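Local atomic coordinates of transcriptional regulator (Rhodococcus sp., PDB entry 2O0Y), a protein that probably binds DNA as a transcription factor of the IclR family, regulating the expression of genes. Residues K155-A160 and V220-L225. Numbering follows the deposited sequence.
Sequences KILLLA and VAALTL
Ile-156 meets Ala-222 where helix 152-157 rests on strand 219-228, the CA atoms of Ile-156 and Ala-222 6.1 Å apart. Its gamma methyl does the touching: Ile-156 CG2 lies 3.6 Å from Ala-222 CB. CG2 stands anti to the backbone N, while the longer branch, with CG1 anti to the carbonyl carbon (chi1 -69°), leads off from Ala-222. A beta-branched side chain suits this place because it can offer one methyl to the strand and still spread over strand 205-213, where it reaches Ser-209 and Pro-211. Alanine suits the facing position: its CB points at the helix and is small enough to let the helix backbone come close.

Leu-157 follows, and its CA-CB bond does not aim at the strand; the isobutyl group bends inward instead. Leu-157 CG is 4.2 Å from Ala-222 CB, and leucine's reach beyond CB brings Leu-157 CD2 to the strand backbone, 4.0 Å from Ala-221 CA. The contact belongs to the C-terminal domain of the GAF clan, in which an antiparallel sheet carries helices on both faces. Ala-222 looks to helix 152-157, whereas Leu-223, by the alternation of a strand, points the other way and packs on Ala-247 and Ile-251 of helix 237-254. Just before Ala-222 a classic beta bulge sets two residues, Val-220 and Ala-221, opposite the single Leu-212 of strand 205-213.

Further along, Leu-159 N is bonded to Ile-156 O at 3.0 Å. Leu-158 and Leu-159 apply their apolar side chains to Val-186 of helix 178-192.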
loop_
_atom_site.group_PDB
_atom_site.type_symbol
_atom_site.label_atom_id
_atom_site.label_comp_id
_atom_site.label_asym_id
_atom_site.label_seq_id
_atom_site.Cartn_x
_atom_site.Cartn_y
_atom_site.Cartn_z
ATOM N N LYS B 155 19.911 -4.077 -11.361
ATOM C CA LYS B 155 20.306 -3.056 -12.330
ATOM C C LYS B 155 19.248 -2.778 -13.415
ATOM O O LYS B 155 19.197 -1.691 -13.964
ATOM C CB LYS B 155 21.660 -3.410 -12.954
ATOM C CG LYS B 155 22.823 -3.143 -11.976
ATOM C CD LYS B 155 24.185 -3.668 -12.511
ATOM C CE LYS B 155 24.580 -5.027 -11.903
ATOM N NZ LYS B 155 25.060 -4.945 -10.450
ATOM N N ILE B 156 18.409 -3.761 -13.729
ATOM C CA ILE B 156 17.289 -3.523 -14.653
ATOM C C ILE B 156 16.249 -2.649 -13.937
ATOM O O ILE B 156 15.824 -1.652 -14.479
ATOM C CB ILE B 156 16.656 -4.836 -15.182
ATOM C CG1 ILE B 156 17.634 -5.570 -16.142
ATOM C CG2 ILE B 156 15.278 -4.566 -15.852
ATOM C CD1 ILE B 156 17.843 -4.852 -17.481
ATOM N N LEU B 157 15.888 -2.979 -12.692
ATOM C CA LEU B 157 14.908 -2.158 -11.960
ATOM C C LEU B 157 15.390 -0.735 -11.790
ATOM O O LEU B 157 14.573 0.178 -11.766
ATOM C CB LEU B 157 14.587 -2.765 -10.596
ATOM C CG LEU B 157 13.894 -4.127 -10.730
ATOM C CD1 LEU B 157 13.927 -4.855 -9.382
ATOM C CD2 LEU B 157 12.438 -3.905 -11.221
ATOM N N LEU B 158 16.705 -0.528 -11.667
ATOM C CA LEU B 158 17.213 0.832 -11.415
ATOM C C LEU B 158 17.172 1.671 -12.676
ATOM O O LEU B 158 17.487 2.851 -12.625
ATOM C CB LEU B 158 18.645 0.818 -10.863
ATOM C CG LEU B 158 18.738 0.368 -9.407
ATOM C CD1 LEU B 158 20.200 0.026 -9.015
ATOM C CD2 LEU B 158 18.108 1.442 -8.472
ATOM N N LEU B 159 16.790 1.066 -13.809
ATOM C CA LEU B 159 16.581 1.811 -15.070
ATOM C C LEU B 159 15.479 2.818 -14.878
ATOM O O LEU B 159 15.533 3.913 -15.457
ATOM C CB LEU B 159 16.179 0.890 -16.226
ATOM C CG LEU B 159 17.211 -0.046 -16.854
ATOM C CD1 LEU B 159 16.553 -0.954 -17.908
ATOM C CD2 LEU B 159 18.342 0.723 -17.490
ATOM N N ALA B 160 14.453 2.452 -14.104
ATOM C CA ALA B 160 13.379 3.411 -13.822
ATOM C C ALA B 160 13.656 4.341 -12.629
ATOM O O ALA B 160 12.876 5.228 -12.354
ATOM C CB ALA B 160 12.017 2.694 -13.667
ATOM N N VAL B 220 8.725 -1.503 -15.308
ATOM C CA VAL B 220 7.917 -1.774 -14.116
ATOM C C VAL B 220 8.332 -3.085 -13.453
ATOM O O VAL B 220 7.969 -3.356 -12.334
ATOM C CB VAL B 220 6.411 -1.832 -14.428
ATOM C CG1 VAL B 220 5.894 -0.391 -14.858
ATOM C CG2 VAL B 220 6.081 -2.891 -15.476
ATOM N N ALA B 221 9.096 -3.904 -14.152
ATOM C CA ALA B 221 9.505 -5.194 -13.582
ATOM C C ALA B 221 10.686 -5.681 -14.377
ATOM O O ALA B 221 11.030 -5.090 -15.397
ATOM C CB ALA B 221 8.347 -6.219 -13.653
ATOM N N ALA B 222 11.324 -6.751 -13.909
ATOM C CA ALA B 222 12.500 -7.294 -14.594
ATOM C C ALA B 222 12.284 -8.793 -14.750
ATOM O O ALA B 222 12.118 -9.513 -13.757
ATOM C CB ALA B 222 13.716 -7.009 -13.783
ATOM N N LEU B 223 12.193 -9.269 -15.983
ATOM C CA LEU B 223 12.030 -10.681 -16.221
ATOM C C LEU B 223 13.425 -11.325 -16.146
ATOM O O LEU B 223 14.309 -11.005 -16.958
ATOM C CB LEU B 223 11.434 -10.913 -17.598
ATOM C CG LEU B 223 11.177 -12.379 -17.987
ATOM C CD1 LEU B 223 9.982 -12.940 -17.143
ATOM C CD2 LEU B 223 10.817 -12.508 -19.448
ATOM N N THR B 224 13.623 -12.261 -15.217
ATOM C CA THR B 224 14.965 -12.661 -14.891
ATOM C C THR B 224 15.194 -14.193 -14.864
ATOM O O THR B 224 14.444 -14.902 -14.218
ATOM C CB THR B 224 15.331 -12.059 -13.534
ATOM O OG1 THR B 224 15.120 -10.630 -13.603
ATOM C CG2 THR B 224 16.803 -12.309 -13.181
ATOM N N LEU B 225 16.294 -14.660 -15.485
ATOM C CA LEU B 225 16.781 -16.053 -15.307
ATOM C C LEU B 225 17.892 -16.041 -14.278
ATOM O O LEU B 225 18.737 -15.182 -14.335
ATOM C CB LEU B 225 17.392 -16.561 -16.616
ATOM C CG LEU B 225 16.575 -16.607 -17.896
ATOM C CD1 LEU B 225 17.425 -17.294 -18.946
ATOM C CD2 LEU B 225 15.267 -17.393 -17.688
#